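Local coordinates for protein disulfide-isomerase A4 (Rattus norvegicus, PDB 3EC3), which catalyses the rearrangement of disulfide bonds in proteins in the endoplasmic reticulum, and is represented here by its two noncatalytic thioredoxin-like domains, at residues A[6-11]-A[42-47]; A[138-143]-A[171-176]; A[153-158]-A[212-217]. The protein carries 1 engineered substitution. One frame throughout, in Å; residues are numbered along the deposited sequence.

Contact 1. Residues A[6-11]-A[42-47]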
loop_
_atom_site.group_PDB
_atom_site.type_symbol
_atom_site.label_atom_id
_atom_site.label_comp_id
_atom_site.label_asym_id
_atom_site.label_seq_id
_atom_site.Cartn_x
_atom_site.Cartn_y
_atom_site.Cartn_z
ATOM N N PRO A 6 -2.384 -24.336 -6.938
ATOM C CA PRO A 6 -1.298 -23.503 -7.448
ATOM C C PRO A 6 -1.365 -22.128 -6.782
ATOM O O PRO A 6 -2.411 -21.482 -6.820
ATOM C CB PRO A 6 -1.586 -23.447 -8.955
ATOM C CG PRO A 6 -3.111 -23.575 -9.053
ATOM C CD PRO A 6 -3.515 -24.442 -7.893
ATOM N N PRO A 7 -0.279 -21.689 -6.124
ATOM C CA PRO A 7 -0.452 -20.415 -5.420
ATOM C C PRO A 7 -0.774 -19.239 -6.383
ATOM O O PRO A 7 -1.798 -18.548 -6.216
ATOM C CB PRO A 7 0.867 -20.248 -4.666
ATOM C CG PRO A 7 1.845 -21.055 -5.436
ATOM C CD PRO A 7 1.075 -22.241 -5.955
ATOM N N SER A 8 0.003 -19.079 -7.435
ATOM C CA SER A 8 -0.254 -18.017 -8.427
ATOM C C SER A 8 -1.270 -18.390 -9.534
ATOM O O SER A 8 -1.246 -19.518 -10.109
ATOM C CB SER A 8 1.080 -17.526 -9.028
ATOM O OG SER A 8 0.861 -16.565 -10.071
ATOM N N LYS A 9 -2.174 -17.457 -9.850
ATOM C CA LYS A 9 -3.211 -17.739 -10.836
ATOM C C LYS A 9 -2.893 -17.146 -12.183
ATOM O O LYS A 9 -2.422 -16.008 -12.269
ATOM C CB LYS A 9 -4.591 -17.216 -10.292
ATOM C CG LYS A 9 -5.775 -17.865 -10.921
ATOM C CD LYS A 9 -7.062 -17.634 -10.074
ATOM C CE LYS A 9 -8.156 -18.503 -10.596
ATOM N NZ LYS A 9 -9.453 -18.302 -9.913
ATOM N N GLU A 10 -3.155 -17.875 -13.276
ATOM C CA GLU A 10 -2.813 -17.327 -14.597
ATOM C C GLU A 10 -3.729 -16.168 -15.035
ATOM O O GLU A 10 -4.959 -16.195 -14.813
ATOM C CB GLU A 10 -2.775 -18.422 -15.701
ATOM C CG GLU A 10 -2.116 -17.948 -17.012
ATOM C CD GLU A 10 -2.027 -19.069 -18.100
ATOM O OE1 GLU A 10 -2.495 -20.173 -17.807
ATOM O OE2 GLU A 10 -1.538 -18.821 -19.222
ATOM N N ILE A 11 -3.126 -15.174 -15.667
ATOM C CA ILE A 11 -3.846 -14.075 -16.284
ATOM C C ILE A 11 -3.887 -14.433 -17.748
ATOM O O ILE A 11 -2.836 -14.740 -18.317
ATOM C CB ILE A 11 -3.095 -12.740 -16.055
ATOM C CG1 ILE A 11 -3.360 -12.329 -14.578
ATOM C CG2 ILE A 11 -3.543 -11.698 -17.127
ATOM C CD1 ILE A 11 -3.073 -10.876 -14.190
ATOM N N LEU A 42 9.181 -21.103 -11.654
ATOM C CA LEU A 42 9.088 -22.088 -10.585
ATOM C C LEU A 42 9.545 -21.476 -9.269
ATOM O O LEU A 42 8.960 -21.746 -8.219
ATOM C CB LEU A 42 9.925 -23.350 -10.935
ATOM C CG LEU A 42 9.388 -24.130 -12.151
ATOM C CD1 LEU A 42 10.270 -25.325 -12.332
ATOM C CD2 LEU A 42 7.959 -24.642 -11.945
ATOM N N GLN A 43 10.567 -20.627 -9.337
ATOM C CA GLN A 43 11.042 -19.896 -8.178
ATOM C C GLN A 43 9.951 -18.912 -7.662
ATOM O O GLN A 43 9.726 -18.734 -6.442
ATOM C CB GLN A 43 12.306 -19.120 -8.548
ATOM C CG GLN A 43 13.565 -19.965 -8.653
ATOM C CD GLN A 43 13.837 -20.800 -7.396
ATOM O OE1 GLN A 43 13.489 -21.980 -7.328
ATOM N NE2 GLN A 43 14.462 -20.199 -6.421
ATOM N N TYR A 44 9.270 -18.281 -8.602
ATOM C CA TYR A 44 8.145 -17.376 -8.272
ATOM C C TYR A 44 7.023 -18.130 -7.546
ATOM O O TYR A 44 6.547 -17.670 -6.499
ATOM C CB TYR A 44 7.639 -16.726 -9.571
ATOM C CG TYR A 44 6.386 -15.861 -9.384
ATOM C CD1 TYR A 44 5.171 -16.227 -9.948
ATOM C CD2 TYR A 44 6.448 -14.673 -8.661
ATOM C CE1 TYR A 44 4.029 -15.432 -9.777
ATOM C CE2 TYR A 44 5.330 -13.883 -8.476
ATOM C CZ TYR A 44 4.111 -14.283 -9.037
ATOM O OH TYR A 44 3.001 -13.452 -8.880
ATOM N N GLN A 45 6.638 -19.312 -8.059
ATOM C CA GLN A 45 5.571 -20.115 -7.437
ATOM C C GLN A 45 5.966 -20.553 -6.019
ATOM O O GLN A 45 5.105 -20.665 -5.167
ATOM C CB GLN A 45 5.138 -21.343 -8.300
ATOM C CG GLN A 45 4.155 -21.052 -9.517
ATOM C CD GLN A 45 2.649 -20.782 -9.125
ATOM O OE1 GLN A 45 2.354 -20.380 -7.989
ATOM N NE2 GLN A 45 1.710 -20.981 -10.087
ATOM N N ASP A 46 7.253 -20.848 -5.806
ATOM C CA ASP A 46 7.802 -21.193 -4.462
ATOM C C ASP A 46 7.632 -20.025 -3.477
ATOM O O ASP A 46 7.100 -20.205 -2.377
ATOM C CB ASP A 46 9.269 -21.567 -4.622
ATOM C CG ASP A 46 9.873 -22.212 -3.384
ATOM O OD1 ASP A 46 9.478 -21.891 -2.243
ATOM O OD2 ASP A 46 10.796 -23.032 -3.574
ATOM N N ALA A 47 8.080 -18.843 -3.885
ATOM C CA ALA A 47 7.851 -17.604 -3.134
ATOM C C ALA A 47 6.364 -17.310 -2.844
ATOM O O ALA A 47 5.994 -16.891 -1.732
ATOM C CB ALA A 47 8.464 -16.421 -3.884
#
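S8, beside the short strand around residues 9-10, comes within 6.3 Å of Q45 of helix 39-51, measured between their CA atoms. The side chain of Q45 spans this gap; a bend at chi2 (-76°) brings CD to the backbone of S8. Q45 NE2 gives a hydrogen bond of 3.3 Å to S8 O, from a position tilted out of the carbonyl plane. S8 N in turn donates to Q45 OE1 at 2.7 Å, although that oxygen is modelled too close to the ring of P7, so its place is less sure. One amide group thus appears to serve both polar atoms of the S8 backbone, while Y41 OH is a further partner of Q45 NE2. Beside it, Y44 lies with CG anti to its backbone N (chi1 175°), and the rim atom CE1 of its ring meets S8 OG at 3.4 Å, near the ring plane. Both hydroxyls have their polar partners on strand 57-60: S8 OG bonds to H59 and Y44 OH to the carbonyl of H58. P7 and S8 thus lie on helix 39-51, which follows the central strand 28-32, and strand 9-10 runs parallel to 57-60 as an edge strand, as in the thioredoxin-like fold.

Contact 2. Residues A[138-143]-A[171-176]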
loop_
_atom_site.group_PDB
_atom_site.type_symbol
_atom_site.label_atom_id
_atom_site.label_comp_id
_atom_site.label_asym_id
_atom_site.label_seq_id
_atom_site.Cartn_x
_atom_site.Cartn_y
_atom_site.Cartn_z
ATOM N N VAL A 138 -4.136 9.030 8.730
ATOM C CA VAL A 138 -4.976 10.202 8.494
ATOM C C VAL A 138 -6.439 9.748 8.321
ATOM O O VAL A 138 -6.777 8.981 7.405
ATOM C CB VAL A 138 -4.463 11.072 7.308
ATOM C CG1 VAL A 138 -5.421 12.230 6.991
ATOM C CG2 VAL A 138 -3.037 11.615 7.608
ATOM N N TYR A 139 -7.298 10.231 9.224
ATOM C CA TYR A 139 -8.687 9.791 9.290
ATOM C C TYR A 139 -9.659 10.792 8.652
ATOM O O TYR A 139 -9.638 11.989 8.965
ATOM C CB TYR A 139 -9.119 9.621 10.752
ATOM C CG TYR A 139 -8.290 8.662 11.580
ATOM C CD1 TYR A 139 -7.214 9.118 12.326
ATOM C CD2 TYR A 139 -8.611 7.309 11.651
ATOM C CE1 TYR A 139 -6.454 8.248 13.118
ATOM C CE2 TYR A 139 -7.840 6.421 12.440
ATOM C CZ TYR A 139 -6.767 6.912 13.160
ATOM O OH TYR A 139 -5.992 6.080 13.946
ATOM N N TYR A 140 -10.535 10.282 7.810
ATOM C CA TYR A 140 -11.596 11.079 7.210
ATOM C C TYR A 140 -12.626 10.187 6.538
ATOM O O TYR A 140 -12.615 8.988 6.723
ATOM C CB TYR A 140 -11.064 12.167 6.245
ATOM C CG TYR A 140 -10.290 11.691 5.019
ATOM C CD1 TYR A 140 -8.923 11.391 5.107
ATOM C CD2 TYR A 140 -10.910 11.612 3.766
ATOM C CE1 TYR A 140 -8.197 11.010 3.984
ATOM C CE2 TYR A 140 -10.195 11.214 2.621
ATOM C CZ TYR A 140 -8.832 10.918 2.755
ATOM O OH TYR A 140 -8.116 10.555 1.661
ATOM N N SER A 141 -13.526 10.776 5.757
ATOM C CA SER A 141 -14.507 9.972 5.031
ATOM C C SER A 141 -13.889 9.442 3.747
ATOM O O SER A 141 -13.720 10.193 2.778
ATOM C CB SER A 141 -15.785 10.800 4.754
ATOM O OG SER A 141 -16.689 10.073 3.951
ATOM N N VAL A 142 -13.528 8.157 3.730
ATOM C CA VAL A 142 -12.751 7.592 2.596
ATOM C C VAL A 142 -13.709 6.871 1.666
ATOM O O VAL A 142 -14.381 5.946 2.092
ATOM C CB VAL A 142 -11.623 6.620 3.107
ATOM C CG1 VAL A 142 -10.943 5.895 1.917
ATOM C CG2 VAL A 142 -10.581 7.422 3.904
ATOM N N ASP A 143 -13.819 7.313 0.410
ATOM C CA ASP A 143 -14.826 6.749 -0.456
ATOM C C ASP A 143 -14.309 6.875 -1.892
ATOM O O ASP A 143 -14.215 7.991 -2.430
ATOM C CB ASP A 143 -16.183 7.468 -0.234
ATOM C CG ASP A 143 -17.305 6.886 -1.085
ATOM O OD1 ASP A 143 -16.992 6.142 -2.039
ATOM O OD2 ASP A 143 -18.490 7.162 -0.785
ATOM N N PHE A 171 2.618 5.643 5.955
ATOM C CA PHE A 171 1.477 6.583 6.043
ATOM C C PHE A 171 0.294 5.866 5.417
ATOM O O PHE A 171 0.462 5.073 4.457
ATOM C CB PHE A 171 1.736 7.840 5.238
ATOM C CG PHE A 171 2.783 8.797 5.824
ATOM C CD1 PHE A 171 4.126 8.483 5.860
ATOM C CD2 PHE A 171 2.388 10.057 6.284
ATOM C CE1 PHE A 171 5.073 9.389 6.370
ATOM C CE2 PHE A 171 3.330 10.977 6.805
ATOM C CZ PHE A 171 4.668 10.640 6.851
ATOM N N ALA A 172 -0.893 6.108 5.963
ATOM C CA ALA A 172 -2.114 5.527 5.391
ATOM C C ALA A 172 -3.266 6.474 5.644
ATOM O O ALA A 172 -3.249 7.240 6.648
ATOM C CB ALA A 172 -2.402 4.167 6.028
ATOM N N ILE A 173 -4.275 6.435 4.777
ATOM C CA ILE A 173 -5.524 7.124 5.103
ATOM C C ILE A 173 -6.459 6.043 5.678
ATOM O O ILE A 173 -6.316 4.846 5.368
ATOM C CB ILE A 173 -6.151 7.799 3.843
ATOM C CG1 ILE A 173 -6.553 6.726 2.820
ATOM C CG2 ILE A 173 -5.194 8.937 3.294
ATOM C CD1 ILE A 173 -7.385 7.299 1.645
ATOM N N ALA A 174 -7.400 6.450 6.522
ATOM C CA ALA A 174 -8.287 5.508 7.198
ATOM C C ALA A 174 -9.673 6.142 7.287
ATOM O O ALA A 174 -9.796 7.363 7.465
ATOM C CB ALA A 174 -7.766 5.166 8.599
ATOM N N ASP A 175 -10.711 5.323 7.111
ATOM C CA ASP A 175 -12.062 5.862 7.201
ATOM C C ASP A 175 -12.431 6.133 8.669
ATOM O O ASP A 175 -12.219 5.284 9.526
ATOM C CB ASP A 175 -13.089 4.932 6.561
ATOM C CG ASP A 175 -14.475 5.513 6.620
ATOM O OD1 ASP A 175 -15.278 5.048 7.439
ATOM O OD2 ASP A 175 -14.728 6.520 5.945
ATOM N N GLU A 176 -12.980 7.313 8.946
ATOM C CA GLU A 176 -13.224 7.728 10.363
ATOM C C GLU A 176 -14.292 6.898 11.076
ATOM O O GLU A 176 -14.227 6.737 12.309
ATOM C CB GLU A 176 -13.545 9.223 10.473
ATOM C CG GLU A 176 -14.699 9.667 9.608
ATOM C CD GLU A 176 -14.861 11.184 9.546
ATOM O OE1 GLU A 176 -14.158 11.911 10.282
ATOM O OE2 GLU A 176 -15.729 11.651 8.774
HETATM O O HOH W 1 -16.910 7.911 6.586
#
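D175, at the end of strand 170-175, grips the chain leaving strand 135-140 just past Y140. Its CB packs on V142 CB at 4.1 Å. CG is anti to the backbone N (chi1 -178°), and beyond it OD2 accepts the V142 N-H at 3.0 Å, nearly straight at 167° and on the lone pair facing away from the other oxygen. A water also donates to D175 OD2, at 2.7 Å, whereas OD1 receives the amide of D178. An alanine here would probably leave V142 N without its acceptor and set the 141-143 loop free to shift. Before this, the strands pair in parallel: V138 N bonds to A172 O, A174 N to V138 O, Y140 N to A174 O, and E176 N to Y140 O at 2.8 Å. I173 lies with V138 on one face of the sheet, its CG2 reaching Y140 CE1 at the ring edge (3.7 Å) and its CD1 lying 3.8 Å from V142 CG1. V142 CG2 sits over the centre of the Y140 ring, 4.0 Å above its plane. On the side of the sheet that carries Y139 and A174, Y139 CD2 touches A174 CB at 3.8 Å. With helix 149-163 linking the two strands, this is the beta-alpha-beta crossover at the heart of a thioredoxin-like domain.

Contact 3. Residues A[153-158]-A[212-217]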
loop_
_atom_site.group_PDB
_atom_site.type_symbol
_atom_site.label_atom_id
_atom_site.label_comp_id
_atom_site.label_asym_id
_atom_site.label_seq_id
_atom_site.Cartn_x
_atom_site.Cartn_y
_atom_site.Cartn_z
ATOM N N GLN A 153 -9.354 11.769 -2.974
ATOM C CA GLN A 153 -7.993 11.956 -3.527
ATOM C C GLN A 153 -7.464 13.340 -3.187
ATOM O O GLN A 153 -6.258 13.512 -2.991
ATOM C CB GLN A 153 -8.001 11.782 -5.050
ATOM C CG GLN A 153 -8.234 10.284 -5.510
ATOM C CD GLN A 153 -7.139 9.296 -5.072
ATOM O OE1 GLN A 153 -6.175 9.665 -4.419
ATOM N NE2 GLN A 153 -7.292 8.028 -5.459
ATOM N N PHE A 154 -8.374 14.309 -3.092
ATOM C CA PHE A 154 -7.991 15.657 -2.628
ATOM C C PHE A 154 -7.204 15.542 -1.323
ATOM O O PHE A 154 -6.105 16.097 -1.179
ATOM C CB PHE A 154 -9.193 16.564 -2.456
ATOM C CG PHE A 154 -8.838 17.916 -1.843
ATOM C CD1 PHE A 154 -8.997 18.138 -0.485
ATOM C CD2 PHE A 154 -8.323 18.940 -2.642
ATOM C CE1 PHE A 154 -8.670 19.414 0.093
ATOM C CE2 PHE A 154 -7.981 20.191 -2.096
ATOM C CZ PHE A 154 -8.146 20.417 -0.722
ATOM N N TRP A 155 -7.794 14.859 -0.353
ATOM C CA TRP A 155 -7.152 14.701 0.943
ATOM C C TRP A 155 -5.952 13.756 0.921
ATOM O O TRP A 155 -4.938 14.009 1.605
ATOM C CB TRP A 155 -8.160 14.218 1.954
ATOM C CG TRP A 155 -9.199 15.294 2.224
ATOM C CD1 TRP A 155 -10.519 15.263 1.907
ATOM C CD2 TRP A 155 -8.956 16.563 2.839
ATOM N NE1 TRP A 155 -11.147 16.435 2.340
ATOM C CE2 TRP A 155 -10.197 17.251 2.898
ATOM C CE3 TRP A 155 -7.813 17.178 3.387
ATOM C CZ2 TRP A 155 -10.316 18.501 3.456
ATOM C CZ3 TRP A 155 -7.949 18.448 3.941
ATOM C CH2 TRP A 155 -9.183 19.090 3.945
ATOM N N ARG A 156 -6.091 12.649 0.202
ATOM C CA ARG A 156 -4.957 11.747 0.028
ATOM C C ARG A 156 -3.717 12.465 -0.518
ATOM O O ARG A 156 -2.573 12.174 -0.094
ATOM C CB ARG A 156 -5.375 10.530 -0.868
ATOM C CG ARG A 156 -4.388 9.336 -0.790
ATOM C CD ARG A 156 -4.823 8.295 -1.896
ATOM N NE ARG A 156 -3.623 7.670 -2.272
ATOM C CZ ARG A 156 -2.936 7.783 -3.367
ATOM N NH1 ARG A 156 -3.334 8.380 -4.530
ATOM N NH2 ARG A 156 -1.820 7.121 -3.305
ATOM N N ASN A 157 -3.934 13.403 -1.447
ATOM C CA ASN A 157 -2.874 14.162 -2.029
ATOM C C ASN A 157 -2.097 14.985 -0.957
ATOM O O ASN A 157 -0.908 15.101 -1.029
ATOM C CB ASN A 157 -3.427 15.086 -3.109
ATOM C CG ASN A 157 -3.742 14.361 -4.406
ATOM O OD1 ASN A 157 -4.499 14.867 -5.245
ATOM N ND2 ASN A 157 -3.155 13.183 -4.590
ATOM N N LYS A 158 -2.793 15.513 0.048
ATOM C CA LYS A 158 -2.110 16.278 1.126
ATOM C C LYS A 158 -1.225 15.364 1.938
ATOM O O LYS A 158 -0.124 15.773 2.398
ATOM C CB LYS A 158 -3.164 16.896 2.040
ATOM C CG LYS A 158 -3.967 18.018 1.335
ATOM C CD LYS A 158 -4.893 18.669 2.378
ATOM C CE LYS A 158 -5.430 20.041 1.996
ATOM N NZ LYS A 158 -5.220 20.403 0.589
ATOM N N GLU A 212 -6.743 20.895 13.889
ATOM C CA GLU A 212 -6.443 22.158 13.233
ATOM C C GLU A 212 -6.988 22.017 11.829
ATOM O O GLU A 212 -7.195 20.886 11.371
ATOM C CB GLU A 212 -4.929 22.322 13.159
ATOM C CG GLU A 212 -4.458 23.672 12.634
ATOM C CD GLU A 212 -3.107 23.574 11.965
ATOM O OE1 GLU A 212 -3.031 23.886 10.756
ATOM O OE2 GLU A 212 -2.130 23.159 12.636
ATOM N N GLU A 213 -7.210 23.129 11.126
ATOM C CA GLU A 213 -7.545 23.019 9.704
ATOM C C GLU A 213 -6.425 22.221 9.001
ATOM O O GLU A 213 -5.232 22.555 9.067
ATOM C CB GLU A 213 -7.871 24.381 9.065
ATOM C CG GLU A 213 -9.386 24.746 9.198
ATOM C CD GLU A 213 -9.734 26.227 8.953
ATOM O OE1 GLU A 213 -10.282 26.549 7.871
ATOM O OE2 GLU A 213 -9.499 27.071 9.857
ATOM N N PHE A 214 -6.819 21.105 8.406
ATOM C CA PHE A 214 -5.862 20.128 7.941
ATOM C C PHE A 214 -5.231 20.551 6.629
ATOM O O PHE A 214 -5.913 20.857 5.642
ATOM C CB PHE A 214 -6.531 18.760 7.782
ATOM C CG PHE A 214 -5.565 17.646 7.645
ATOM C CD1 PHE A 214 -5.165 17.202 6.390
ATOM C CD2 PHE A 214 -5.046 17.036 8.773
ATOM C CE1 PHE A 214 -4.259 16.169 6.265
ATOM C CE2 PHE A 214 -4.132 15.988 8.657
ATOM C CZ PHE A 214 -3.737 15.563 7.410
ATOM N N ASP A 215 -3.910 20.587 6.639
ATOM C CA ASP A 215 -3.144 20.730 5.412
ATOM C C ASP A 215 -1.829 19.981 5.604
ATOM O O ASP A 215 -1.551 19.482 6.719
ATOM C CB ASP A 215 -2.951 22.213 4.997
ATOM C CG ASP A 215 -2.216 23.072 6.047
ATOM O OD1 ASP A 215 -1.500 22.574 6.956
ATOM O OD2 ASP A 215 -2.348 24.300 5.938
ATOM N N SER A 216 -1.050 19.887 4.525
ATOM C CA SER A 216 0.259 19.227 4.568
ATOM C C SER A 216 1.226 19.762 5.620
ATOM O O SER A 216 1.882 18.985 6.303
ATOM C CB SER A 216 0.901 19.237 3.189
ATOM O OG SER A 216 0.139 18.341 2.394
ATOM N N ASP A 217 1.291 21.086 5.733
ATOM C CA ASP A 217 2.117 21.761 6.748
ATOM C C ASP A 217 1.840 21.295 8.170
ATOM O O ASP A 217 2.771 20.940 8.912
ATOM C CB ASP A 217 1.923 23.271 6.662
ATOM C CG ASP A 217 2.553 23.863 5.423
ATOM O OD1 ASP A 217 3.492 23.242 4.876
ATOM O OD2 ASP A 217 2.108 24.946 4.987
#
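S216, in the first turn of helix 216-227, donates its hydroxyl to the carbonyl of K158 in helix 149-163, and the 2.6 Å between S216 OG and K158 O makes this a close polar tie. The hydroxyl lies in the carbonyl plane, on a lone pair, placed there by a chi1 of -70° that sets OG beside its own backbone N. K158 CB rests against the same oxygen, S216 OG, at 3.6 Å. Farther along the lysine, CD reaches the edge of the F214 ring, and CE lies 3.8 Å from F214 O, so the aliphatic part of K158 lies along the chain from F214 to D215. W155 completes this first shell. Its indole and the F214 side chain slide past each other in opposite directions, W155 CZ3 meeting the F214 ring at its edge, 3.9 Å from CD1. The same W155 CZ3 is 3.6 Å from F214 O, which lies in the indole plane.

Other groups hold these in place. F154 CD1 stands over the centre of the indole, 3.6 Å above its plane, and the ring of Y140 meets W155 at about 55° between planes. F214 also packs on V138 of the sheet, V195 and L219 of helix 216-227. D215 is the N-cap of helix 216-227, its OD1 accepting the backbone N-H of A218, which probably helps to hold the first turn, where S216 lies. Within helix 149-163, R156 NH1 donates to Q153 OE1 in the plane of the guanidinium, at 3.1 Å; R156 NH1 and Q153 NE2 also bond to the carbonyls of Q85 and K83, respectively. Helices 149-163 and 216-227 pack on the same face of the central sheet, as in the thioredoxin-like fold; here the loop before the second helix is tied to the first through F214 and S216.

Contacts 2 and 3 belong to one domain, their centres 11 Å apart, and cross along the chain. They meet directly: Y140 OH is 3.3 Å from R156 N, and V138 CG1 packs on F214 CZ at 3.8 Å. The strand pair of contact 2 is thus the floor on which the helix of contact 3 rests. Contact 1 lies in the other thioredoxin-like domain, with its centre about 33 Å from that of contact 2 and 39 Å from that of contact 3, and on the far side of the chain's centre. Both domains share the 1-3-2-4-5 strand order, but these are noncatalytic domains, so none of the contacts frames a redox site.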